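PDB 6W0P: kojibiose phosphorylase from Gut metagenome, which belongs to glycoside hydrolase family 65, whose members join a beta-sandwich N-terminal domain to a helical catalytic domain and a small C-terminal domain. Local coordinates for residues Leu171-Asn176 and Lys229-Asn234; Leu211-Arg216 and Arg249-Ile254; Gly551-Pro556 and Tyr610-Pro615. All blocks are in the same frame, centred on the assembly; numbering follows the deposited sequence.

In the fold
Contacts 1 and 2 lie together in the N-terminal domain, and contact 3 lies in the helical central catalytic domain. Contact 1 pairs strands 165-174 and 230-239 of a five-stranded antiparallel sheet. Contact 2 pairs strands 210-217 and 245-256 of a ten-stranded one. Their centres are about 11 Å apart, and the two sheets face each other as a beta-sandwich: Leu-171, Leu-173 and Leu-233 pack on strand 210-217, and Arg-249 reaches the carbonyl of His-172. Along the chain their segments alternate, so the sheets interweave in sequence. Contact 3 follows, its centre about 58 Å from contact 1 and about 56 Å from contact 2. It joins helix 603-613 to a loop that also meets the second subunit.

Contact 1 (Leu171-Asn176 and Lys229-Asn234); sequences LHLDSN and KEVILN
Leu-171 and Leu-233 exchange two backbone hydrogen bonds, and Leu-173 and Val-231 exchange two more. The strands run antiparallel, at 176°. His-172 with Ile-232 and Asp-174 with Glu-230 are the non-hydrogen-bonded pairs between and after them. Ser-175 N then donates to Lys-229 O at 2.8 Å, just past the end of strand 165-174.

The apolar contacts lie on both faces. On one, Ile-232 runs beside His-172 and points the same way. Its CG1 sits over the centre of the imidazole face, 3.9 Å from the ring centroid, a CH-pi contact. Ile-232 CD1 reaches His-172 CE1 at 3.6 Å. His-172 NE2 is hydrogen-bonded to Glu-170. On the other face, Leu-173 CD1 meets Val-231 CG2 at 3.8 Å. Leu-173, Val-231 and Leu-233 also pack on strand 197-204.

The polar contacts gather at the Ser-175 end. Lys-229 bends at chi3 and chi4 (-44° and -70°), and its NZ donates to Asn-176 OD1 at 2.7 Å. Asn-176 N donates to Asp-174 OD1 at 2.9 Å, closing an Asx turn. One water accepts from Asn-176 ND2. It donates to Glu-230 OE1 and, weakly, to Asp-174 OD1.

Those two carboxylate oxygens are only 4.6 Å apart. The shared water, and the Asn-176 backbone N that donates to Asp-174 OD1, probably ease their repulsion. The chemistry is thus divided. Leu-171, Leu-173, Val-231 and Leu-233 face the second sheet. The other face carries the His-172/Ile-232 contact and, at one end, a polar network that ties the turn after strand 165-174 to the start of strand 230-239.

Contact 2 (Leu211-Arg216 and Arg249-Ile254); sequences LTSVMR and RYVTNI
Thr-212 to Arg-216 and Tyr-250 to Ile-254 pair as antiparallel strands at 170°, with six backbone hydrogen bonds linking Thr-212 to Ile-254, Val-214 to Thr-252 and Arg-216 to Tyr-250.

On the face of Val-214 and Thr-252, these two side chains lie side by side. Val-214 CG2 touches Thr-252 CB at 3.8 Å. Val-214 also packs on Leu-271 and Leu-274 of helix 263-277. Arg-216 O, which accepts from Tyr-250 N, lies in plane at the edge of the Tyr-250 ring, 3.6 Å from CD1. The Tyr-250 hydroxyl is hydrogen-bonded to Phe-280 O.

On the other face, Met-215 and Arg-249 cross obliquely. Met-215 CG sits between the backbone N and the carbonyl carbon (chi1 65°). From there the extended chain carries SD to 3.3 Å from Arg-249 NH1. The guanidinium is held elsewhere: NE bonds to Gln-155, NH1 to His-172 O and NH2 to Lys-93 O. Met-215 CB also meets Val-251 CG2 at 4.3 Å.

Met-215 and Arg-249 thus face strand 165-174 of the neighbouring sheet, while Val-214 faces a helix. Two antiparallel sheets packed in this way are characteristic of the beta-sandwich N-terminal domain of glycoside hydrolase family 65.

Contact 3 (Gly551-Pro556 and Tyr610-Pro615); sequences GFFDMP and YNYYEP
The Tyr-612 ring takes Phe-553 over one face and Phe-552 at its edge. Phe-553 turns its own edge toward that face in a T-shaped stack. The centroids are 5.2 Å apart and the planes stand at 70°. Phe-553 CE1 lies 3.9 Å above the Tyr-612 plane, offset toward the rim. Phe-553 CD1 comes to 3.5 Å from Tyr-612 OH and 3.7 Å from Tyr-612 CZ. At the Tyr-612 edge, Phe-552 CE1 meets CE2 at 4.2 Å, and each atom lies near the plane of the other ring.

The same Phe-552 CE1 is also at the edge of Tyr-613, 4.0 Å from its CE1. One face of Tyr-613 is covered by Tyr-612 CD2, over the ring centre. Tyr-612 CG is anti to the backbone N (chi1 -173°), and its CB points toward the loop. Tyr-613 OH comes to 3.7 Å from Phe-553 CE1.

The phenylalanines begin a type I turn, from Phe-552 to Met-555, closed by Met-555 N to Phe-552 O. Past the rings, Asp-554 forms a salt bridge with Lys-467 of the second subunit. Tyr-613 OH is hydrogen-bonded to Phe-546 O, and Arg-616 makes a cation-pi contact with Tyr-612.

Between the loop and helix 603-613 the contact is therefore aromatic and van der Waals in kind. The hydrogen bond of Tyr-613 OH is spent on Phe-546 O rather than on the rings. Asp-554, Met-555 and Pro-556, later in the same segment, meet the second subunit.

Contact 1 (Leu171-Asn176 and Lys229-Asn234)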
# COMPACT_ATOMS: atom_id res chain seq x y z
N LEU A 171 -37.45 -4.30 -28.94
CA LEU A 171 -37.33 -3.83 -27.54
C LEU A 171 -36.69 -4.95 -26.71
O LEU A 171 -37.23 -6.08 -26.70
CB LEU A 171 -38.71 -3.44 -26.98
CG LEU A 171 -39.54 -2.46 -27.80
CD1 LEU A 171 -40.74 -2.01 -26.99
CD2 LEU A 171 -38.72 -1.26 -28.25
N HIS A 172 -35.61 -4.61 -26.00
CA HIS A 172 -34.82 -5.55 -25.16
C HIS A 172 -34.92 -5.18 -23.68
O HIS A 172 -34.90 -3.97 -23.35
CB HIS A 172 -33.36 -5.54 -25.60
CG HIS A 172 -33.10 -6.00 -27.00
ND1 HIS A 172 -32.04 -6.84 -27.30
CD2 HIS A 172 -33.71 -5.72 -28.17
CE1 HIS A 172 -32.01 -7.05 -28.60
NE2 HIS A 172 -33.03 -6.39 -29.15
N LEU A 173 -35.02 -6.19 -22.81
CA LEU A 173 -34.47 -6.15 -21.44
C LEU A 173 -33.21 -7.03 -21.45
O LEU A 173 -33.34 -8.23 -21.74
CB LEU A 173 -35.48 -6.68 -20.42
CG LEU A 173 -36.89 -6.10 -20.52
CD1 LEU A 173 -37.79 -6.76 -19.50
CD2 LEU A 173 -36.88 -4.59 -20.33
N ASP A 174 -32.05 -6.42 -21.21
CA ASP A 174 -30.71 -7.03 -21.37
C ASP A 174 -30.03 -7.06 -20.01
O ASP A 174 -29.64 -5.97 -19.55
CB ASP A 174 -29.86 -6.25 -22.39
CG ASP A 174 -28.44 -6.78 -22.49
OD1 ASP A 174 -28.18 -7.83 -21.88
OD2 ASP A 174 -27.60 -6.14 -23.19
N SER A 175 -29.89 -8.23 -19.38
CA SER A 175 -29.18 -8.33 -18.09
C SER A 175 -27.87 -9.12 -18.26
O SER A 175 -27.40 -9.69 -17.27
CB SER A 175 -30.06 -8.90 -17.00
OG SER A 175 -29.41 -8.80 -15.73
N ASN A 176 -27.28 -9.08 -19.47
CA ASN A 176 -25.93 -9.63 -19.74
C ASN A 176 -24.89 -8.50 -19.64
O ASN A 176 -23.73 -8.71 -20.05
CB ASN A 176 -25.90 -10.34 -21.10
CG ASN A 176 -26.69 -11.64 -21.06
OD1 ASN A 176 -26.39 -12.51 -20.26
ND2 ASN A 176 -27.72 -11.76 -21.88
N LYS A 229 -31.05 -14.44 -19.70
CA LYS A 229 -30.93 -13.08 -19.09
C LYS A 229 -31.31 -11.96 -20.08
O LYS A 229 -30.97 -10.81 -19.79
CB LYS A 229 -29.52 -12.88 -18.53
CG LYS A 229 -29.17 -13.83 -17.39
CD LYS A 229 -28.08 -13.37 -16.46
CE LYS A 229 -26.88 -12.76 -17.15
NZ LYS A 229 -26.09 -13.77 -17.88
N GLU A 230 -31.99 -12.25 -21.19
CA GLU A 230 -32.57 -11.20 -22.07
C GLU A 230 -33.91 -11.66 -22.65
O GLU A 230 -34.05 -12.86 -23.00
CB GLU A 230 -31.58 -10.74 -23.14
CG GLU A 230 -31.48 -11.64 -24.35
CD GLU A 230 -30.57 -11.14 -25.48
OE1 GLU A 230 -30.13 -9.98 -25.42
OE2 GLU A 230 -30.32 -11.94 -26.41
N VAL A 231 -34.86 -10.73 -22.76
CA VAL A 231 -36.12 -10.95 -23.50
C VAL A 231 -36.26 -9.86 -24.56
O VAL A 231 -35.73 -8.77 -24.36
CB VAL A 231 -37.32 -11.05 -22.55
CG1 VAL A 231 -37.14 -12.24 -21.63
CG2 VAL A 231 -37.55 -9.76 -21.77
N ILE A 232 -36.89 -10.19 -25.68
CA ILE A 232 -37.02 -9.30 -26.86
C ILE A 232 -38.48 -9.34 -27.32
O ILE A 232 -39.06 -10.44 -27.35
CB ILE A 232 -36.03 -9.69 -27.97
CG1 ILE A 232 -34.60 -9.83 -27.43
CG2 ILE A 232 -36.08 -8.72 -29.14
CD1 ILE A 232 -33.60 -10.31 -28.46
N LEU A 233 -39.05 -8.18 -27.60
CA LEU A 233 -40.29 -8.03 -28.38
C LEU A 233 -39.89 -7.54 -29.78
O LEU A 233 -39.17 -6.53 -29.87
CB LEU A 233 -41.20 -7.05 -27.63
CG LEU A 233 -41.85 -7.57 -26.35
CD1 LEU A 233 -42.43 -6.42 -25.52
CD2 LEU A 233 -42.95 -8.57 -26.65
N ASN A 234 -40.33 -8.25 -30.84
CA ASN A 234 -40.07 -7.92 -32.27
C ASN A 234 -41.28 -7.19 -32.85
O ASN A 234 -42.41 -7.71 -32.68
CB ASN A 234 -39.78 -9.16 -33.13
CG ASN A 234 -38.50 -9.87 -32.73
OD1 ASN A 234 -37.47 -9.23 -32.54
ND2 ASN A 234 -38.56 -11.19 -32.61
O HOH W 1 -27.96 -9.78 -23.88

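Contact 2 (Leu211-Arg216 and Arg249-Ile254)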
# COMPACT_ATOMS: atom_id res chain seq x y z
N LEU A 211 -33.69 -9.29 -8.80
CA LEU A 211 -34.40 -8.24 -9.54
C LEU A 211 -35.34 -8.90 -10.54
O LEU A 211 -34.90 -9.85 -11.21
CB LEU A 211 -33.32 -7.40 -10.22
CG LEU A 211 -33.82 -6.32 -11.17
CD1 LEU A 211 -32.82 -5.17 -11.23
CD2 LEU A 211 -34.08 -6.89 -12.56
N THR A 212 -36.56 -8.39 -10.67
CA THR A 212 -37.50 -8.76 -11.77
C THR A 212 -37.74 -7.51 -12.61
O THR A 212 -38.14 -6.48 -12.04
CB THR A 212 -38.81 -9.36 -11.26
OG1 THR A 212 -38.49 -10.61 -10.66
CG2 THR A 212 -39.82 -9.59 -12.36
N SER A 213 -37.43 -7.61 -13.91
CA SER A 213 -37.68 -6.56 -14.91
C SER A 213 -38.77 -7.04 -15.86
O SER A 213 -38.56 -8.11 -16.48
CB SER A 213 -36.44 -6.21 -15.67
OG SER A 213 -36.71 -5.12 -16.54
N VAL A 214 -39.87 -6.29 -15.95
CA VAL A 214 -41.02 -6.63 -16.83
C VAL A 214 -41.36 -5.43 -17.72
O VAL A 214 -41.34 -4.28 -17.23
CB VAL A 214 -42.23 -7.09 -16.01
CG1 VAL A 214 -41.97 -8.43 -15.33
CG2 VAL A 214 -42.66 -6.04 -15.00
N MET A 215 -41.67 -5.69 -18.99
CA MET A 215 -42.16 -4.64 -19.90
C MET A 215 -43.40 -5.12 -20.65
O MET A 215 -43.67 -6.33 -20.69
CB MET A 215 -41.08 -4.23 -20.91
CG MET A 215 -40.68 -5.31 -21.85
SD MET A 215 -39.63 -4.59 -23.11
CE MET A 215 -38.98 -6.06 -23.91
N ARG A 216 -44.14 -4.16 -21.16
CA ARG A 216 -45.28 -4.34 -22.08
C ARG A 216 -45.45 -3.01 -22.82
O ARG A 216 -44.86 -2.01 -22.35
CB ARG A 216 -46.56 -4.66 -21.30
CG ARG A 216 -47.11 -3.47 -20.55
CD ARG A 216 -48.19 -3.89 -19.60
NE ARG A 216 -49.48 -4.05 -20.25
CZ ARG A 216 -50.23 -5.14 -20.17
NH1 ARG A 216 -49.79 -6.21 -19.51
NH2 ARG A 216 -51.40 -5.19 -20.79
N ARG A 249 -43.22 1.94 -24.44
CA ARG A 249 -42.74 0.86 -23.55
C ARG A 249 -42.90 1.27 -22.08
O ARG A 249 -42.31 2.31 -21.68
CB ARG A 249 -41.27 0.55 -23.82
CG ARG A 249 -40.83 -0.77 -23.22
CD ARG A 249 -39.40 -0.76 -22.73
NE ARG A 249 -38.44 -0.43 -23.78
CZ ARG A 249 -37.41 -1.19 -24.13
NH1 ARG A 249 -37.24 -2.37 -23.57
NH2 ARG A 249 -36.54 -0.76 -25.03
N TYR A 250 -43.64 0.46 -21.31
CA TYR A 250 -43.75 0.52 -19.84
C TYR A 250 -42.80 -0.52 -19.25
O TYR A 250 -42.83 -1.70 -19.70
CB TYR A 250 -45.19 0.26 -19.40
CG TYR A 250 -46.17 1.21 -20.04
CD1 TYR A 250 -46.71 0.94 -21.28
CD2 TYR A 250 -46.54 2.40 -19.42
CE1 TYR A 250 -47.61 1.80 -21.88
CE2 TYR A 250 -47.42 3.29 -20.03
CZ TYR A 250 -47.97 2.98 -21.26
OH TYR A 250 -48.87 3.79 -21.90
N VAL A 251 -41.97 -0.10 -18.30
CA VAL A 251 -41.03 -1.00 -17.55
C VAL A 251 -41.34 -0.91 -16.05
O VAL A 251 -41.62 0.18 -15.57
CB VAL A 251 -39.57 -0.63 -17.87
CG1 VAL A 251 -38.58 -1.54 -17.17
CG2 VAL A 251 -39.32 -0.62 -19.37
N THR A 252 -41.31 -2.05 -15.35
CA THR A 252 -41.32 -2.17 -13.87
C THR A 252 -40.16 -3.08 -13.46
O THR A 252 -40.01 -4.13 -14.05
CB THR A 252 -42.69 -2.60 -13.35
OG1 THR A 252 -43.61 -1.56 -13.66
CG2 THR A 252 -42.68 -2.86 -11.86
N ASN A 253 -39.32 -2.61 -12.53
CA ASN A 253 -38.17 -3.34 -11.97
C ASN A 253 -38.45 -3.48 -10.48
O ASN A 253 -38.66 -2.43 -9.81
CB ASN A 253 -36.86 -2.62 -12.30
CG ASN A 253 -36.59 -2.57 -13.79
OD1 ASN A 253 -36.48 -3.60 -14.43
ND2 ASN A 253 -36.50 -1.39 -14.35
N ILE A 254 -38.56 -4.73 -9.99
CA ILE A 254 -38.76 -5.02 -8.54
C ILE A 254 -37.49 -5.69 -8.02
O ILE A 254 -37.13 -6.78 -8.53
CB ILE A 254 -40.02 -5.87 -8.28
CG1 ILE A 254 -41.27 -5.28 -8.93
CG2 ILE A 254 -40.21 -6.05 -6.78
CD1 ILE A 254 -41.68 -3.92 -8.36

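Contact 3 (Gly551-Pro556 and Tyr610-Pro615)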
# COMPACT_ATOMS: atom_id res chain seq x y z
N GLY A 551 3.14 19.74 15.02
CA GLY A 551 4.30 19.94 14.14
C GLY A 551 3.92 20.52 12.78
O GLY A 551 4.85 20.68 11.93
N PHE A 552 2.64 20.83 12.55
CA PHE A 552 2.20 21.41 11.26
C PHE A 552 2.90 22.74 10.96
O PHE A 552 3.40 22.88 9.85
CB PHE A 552 0.69 21.63 11.14
CG PHE A 552 0.33 21.99 9.72
CD1 PHE A 552 0.38 23.30 9.29
CD2 PHE A 552 0.02 21.00 8.80
CE1 PHE A 552 0.09 23.62 7.97
CE2 PHE A 552 -0.26 21.32 7.49
CZ PHE A 552 -0.23 22.64 7.08
N PHE A 553 2.90 23.70 11.89
CA PHE A 553 3.42 25.08 11.67
C PHE A 553 4.90 25.07 11.25
O PHE A 553 5.28 25.95 10.46
CB PHE A 553 3.33 25.93 12.94
CG PHE A 553 1.94 26.35 13.34
CD1 PHE A 553 0.93 26.48 12.40
CD2 PHE A 553 1.67 26.70 14.66
CE1 PHE A 553 -0.32 26.93 12.76
CE2 PHE A 553 0.41 27.15 15.03
CZ PHE A 553 -0.59 27.24 14.08
N ASP A 554 5.68 24.12 11.78
CA ASP A 554 7.16 24.05 11.61
C ASP A 554 7.55 23.26 10.35
O ASP A 554 8.76 23.21 10.07
CB ASP A 554 7.84 23.50 12.88
CG ASP A 554 9.21 24.14 13.08
OD1 ASP A 554 9.33 25.34 12.79
OD2 ASP A 554 10.16 23.44 13.46
N MET A 555 6.61 22.73 9.58
CA MET A 555 6.92 21.91 8.38
C MET A 555 7.62 22.79 7.35
O MET A 555 7.50 24.01 7.38
CB MET A 555 5.67 21.30 7.75
CG MET A 555 4.97 20.28 8.64
SD MET A 555 5.90 18.74 8.97
CE MET A 555 5.89 18.08 7.31
N PRO A 556 8.40 22.17 6.42
CA PRO A 556 8.95 22.89 5.28
C PRO A 556 7.85 23.65 4.54
O PRO A 556 6.77 23.07 4.30
CB PRO A 556 9.57 21.78 4.43
CG PRO A 556 9.94 20.73 5.43
CD PRO A 556 8.84 20.78 6.46
N TYR A 610 -8.30 31.69 8.31
CA TYR A 610 -8.48 31.81 6.85
C TYR A 610 -7.15 32.29 6.25
O TYR A 610 -6.72 31.73 5.21
CB TYR A 610 -9.64 32.75 6.51
CG TYR A 610 -9.87 32.91 5.03
CD1 TYR A 610 -10.72 32.08 4.32
CD2 TYR A 610 -9.23 33.92 4.33
CE1 TYR A 610 -10.93 32.24 2.96
CE2 TYR A 610 -9.42 34.09 2.97
CZ TYR A 610 -10.25 33.23 2.28
OH TYR A 610 -10.43 33.46 0.95
N ASN A 611 -6.56 33.33 6.85
CA ASN A 611 -5.35 34.00 6.31
C ASN A 611 -4.19 33.00 6.37
O ASN A 611 -3.36 33.06 5.49
CB ASN A 611 -4.98 35.28 7.06
CG ASN A 611 -5.78 36.50 6.67
OD1 ASN A 611 -6.51 36.48 5.69
ND2 ASN A 611 -5.70 37.56 7.47
N TYR A 612 -4.12 32.15 7.39
CA TYR A 612 -3.01 31.16 7.49
C TYR A 612 -3.24 29.98 6.51
O TYR A 612 -2.28 29.62 5.83
CB TYR A 612 -2.81 30.66 8.92
CG TYR A 612 -1.58 29.81 9.03
CD1 TYR A 612 -0.33 30.36 9.28
CD2 TYR A 612 -1.65 28.44 8.80
CE1 TYR A 612 0.80 29.56 9.33
CE2 TYR A 612 -0.54 27.63 8.87
CZ TYR A 612 0.69 28.19 9.15
OH TYR A 612 1.78 27.37 9.16
N TYR A 613 -4.44 29.41 6.43
CA TYR A 613 -4.71 28.12 5.75
C TYR A 613 -5.14 28.26 4.29
O TYR A 613 -4.71 27.40 3.50
CB TYR A 613 -5.68 27.29 6.58
CG TYR A 613 -5.05 26.73 7.83
CD1 TYR A 613 -4.03 25.80 7.77
CD2 TYR A 613 -5.46 27.16 9.08
CE1 TYR A 613 -3.44 25.31 8.92
CE2 TYR A 613 -4.89 26.66 10.23
CZ TYR A 613 -3.86 25.75 10.16
OH TYR A 613 -3.32 25.29 11.32
N GLU A 614 -5.94 29.26 3.92
CA GLU A 614 -6.39 29.44 2.51
C GLU A 614 -5.17 29.46 1.58
O GLU A 614 -5.18 28.73 0.60
CB GLU A 614 -7.28 30.68 2.35
CG GLU A 614 -7.83 30.87 0.94
CD GLU A 614 -6.84 31.23 -0.16
OE1 GLU A 614 -6.07 32.16 0.04
OE2 GLU A 614 -6.82 30.50 -1.23
N PRO A 615 -4.10 30.28 1.79
CA PRO A 615 -2.97 30.31 0.84
C PRO A 615 -2.03 29.09 0.82
O PRO A 615 -1.23 28.96 -0.11
CB PRO A 615 -2.18 31.57 1.23
CG PRO A 615 -2.58 31.88 2.66
CD PRO A 615 -3.97 31.28 2.86